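Local coordinates for serine acetyltransferase (Entamoeba histolytica, PDB 3Q1X), which probably transfers an acetyl group to the hydroxyl of L-serine, the serine O-acetyltransferase step of cysteine biosynthesis, at residues P115-P118 against L122-R125. Sequence-based numbering, arbitrary orientation.
Sequences PAAP and LIIR. With SER (serine), chain B.
A117 and P118 meet I123 and L122 through methyl and methylene groups alone, while the two residues before them, P115 and A116, face the bound serine. P115 lies in the loop after helix 82-113, and its ring sits beside the ligand carboxylate, with CD 3.8 Å from OXT of the serine. A rigid ring probably suits this spot, as it can flank the carboxylate by van der Waals contact. A116 adds a single methyl, whose CB comes within 3.5 Å of the serine O atom; a side chain this small lets the backbone pass close to the ligand. Its backbone N is hydrogen-bonded to OD1 of D114. Here the chain changes course: A117 takes an extended conformation, and its CB, pointing along the interface rather than at the helix, is met by CD1 of I123, 3.9 Å away. Because CG1 of I123 lies anti to the carbonyl carbon (chi1 -52°) and the chain runs on extended through CD1, this branch reaches the loop, while the same side chain also packs on L107, A110 and Y111 of helix 82-113. The carbonyl of A117 accepts a hydrogen bond from R218 of the second subunit. P118 closes the segment by bringing CD and CG of its ring against L122, CD standing 3.7 Å from CD2 of the leucine. The ring and the leucine side chain run at about a right angle to each other, and CG of L122, anti to its own N (chi1 -166°), carries the CD2 methyl to the proline. On the second subunit, Y149 packs on P118 and R148 on L122, and R222 bonds the ligand. The arrangement is thus a short interhelical loop packed against the first turn of the helix it leads into, at a serine site shared between subunits, as in the hexapeptide-repeat serine acetyltransferases.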
loop_
_atom_site.group_PDB
_atom_site.type_symbol
_atom_site.label_atom_id
_atom_site.label_comp_id
_atom_site.label_asym_id
_atom_site.label_seq_id
_atom_site.Cartn_x
_atom_site.Cartn_y
_atom_site.Cartn_z
ATOM N N PRO A 115 -11.731 0.633 -19.635
ATOM C CA PRO A 115 -11.768 -0.354 -20.713
ATOM C C PRO A 115 -11.315 -1.745 -20.264
ATOM O O PRO A 115 -11.586 -2.721 -20.955
ATOM C CB PRO A 115 -10.781 0.202 -21.746
ATOM C CG PRO A 115 -10.655 1.632 -21.433
ATOM C CD PRO A 115 -10.872 1.784 -19.968
ATOM N N ALA A 116 -10.629 -1.820 -19.121
ATOM C CA ALA A 116 -10.139 -3.091 -18.587
ATOM C C ALA A 116 -11.200 -3.897 -17.837
ATOM O O ALA A 116 -10.991 -5.077 -17.586
ATOM C CB ALA A 116 -8.897 -2.867 -17.697
ATOM N N ALA A 117 -12.330 -3.275 -17.485
ATOM C CA ALA A 117 -13.359 -3.953 -16.689
ATOM C C ALA A 117 -14.266 -4.823 -17.563
ATOM O O ALA A 117 -14.883 -4.319 -18.494
ATOM C CB ALA A 117 -14.199 -2.942 -15.882
ATOM N N PRO A 118 -14.354 -6.136 -17.258
ATOM C CA PRO A 118 -15.185 -7.062 -18.045
ATOM C C PRO A 118 -16.676 -7.076 -17.649
ATOM O O PRO A 118 -17.527 -7.511 -18.444
ATOM C CB PRO A 118 -14.550 -8.420 -17.747
ATOM C CG PRO A 118 -13.999 -8.263 -16.357
ATOM C CD PRO A 118 -13.492 -6.853 -16.299
ATOM N N LEU A 122 -16.494 -7.992 -11.338
ATOM C CA LEU A 122 -15.058 -7.901 -11.007
ATOM C C LEU A 122 -14.720 -6.636 -10.220
ATOM O O LEU A 122 -13.825 -6.638 -9.359
ATOM C CB LEU A 122 -14.186 -7.970 -12.266
ATOM C CG LEU A 122 -12.706 -8.227 -11.952
ATOM C CD1 LEU A 122 -12.530 -9.589 -11.254
ATOM C CD2 LEU A 122 -11.881 -8.153 -13.208
ATOM N N ILE A 123 -15.440 -5.557 -10.524
ATOM C CA ILE A 123 -15.301 -4.299 -9.806
ATOM C C ILE A 123 -15.731 -4.468 -8.357
ATOM O O ILE A 123 -15.008 -4.077 -7.430
ATOM C CB ILE A 123 -16.097 -3.166 -10.509
ATOM C CG1 ILE A 123 -15.705 -3.101 -11.992
ATOM C CG2 ILE A 123 -15.845 -1.829 -9.815
ATOM C CD1 ILE A 123 -16.435 -2.028 -12.805
ATOM N N ILE A 124 -16.897 -5.087 -8.186
ATOM C CA ILE A 124 -17.442 -5.435 -6.885
ATOM C C ILE A 124 -16.487 -6.323 -6.096
ATOM O O ILE A 124 -16.238 -6.072 -4.927
ATOM C CB ILE A 124 -18.814 -6.125 -7.032
ATOM C CG1 ILE A 124 -19.811 -5.123 -7.638
ATOM C CG2 ILE A 124 -19.263 -6.729 -5.690
ATOM C CD1 ILE A 124 -21.169 -5.679 -7.999
ATOM N N ARG A 125 -15.945 -7.341 -6.755
ATOM C CA ARG A 125 -15.119 -8.322 -6.069
ATOM C C ARG A 125 -13.765 -7.784 -5.632
ATOM O O ARG A 125 -13.288 -8.134 -4.561
ATOM C CB ARG A 125 -14.923 -9.560 -6.946
ATOM C CG ARG A 125 -16.144 -10.458 -7.041
ATOM C CD ARG A 125 -16.296 -11.318 -5.806
ATOM N NE ARG A 125 -15.123 -12.161 -5.600
ATOM C CZ ARG A 125 -14.894 -12.890 -4.514
ATOM N NH1 ARG A 125 -15.752 -12.872 -3.494
ATOM N NH2 ARG A 125 -13.793 -13.630 -4.446
HETATM N N SER B . -7.613 1.215 -16.350
HETATM C CA SER B . -7.406 2.075 -17.555
HETATM C C SER B . -7.190 1.219 -18.793
HETATM O O SER B . -7.123 -0.007 -18.712
HETATM C CB SER B . -6.213 3.013 -17.344
HETATM O OG SER B . -4.998 2.281 -17.243
HETATM O OXT SER B . -7.077 1.736 -19.897
#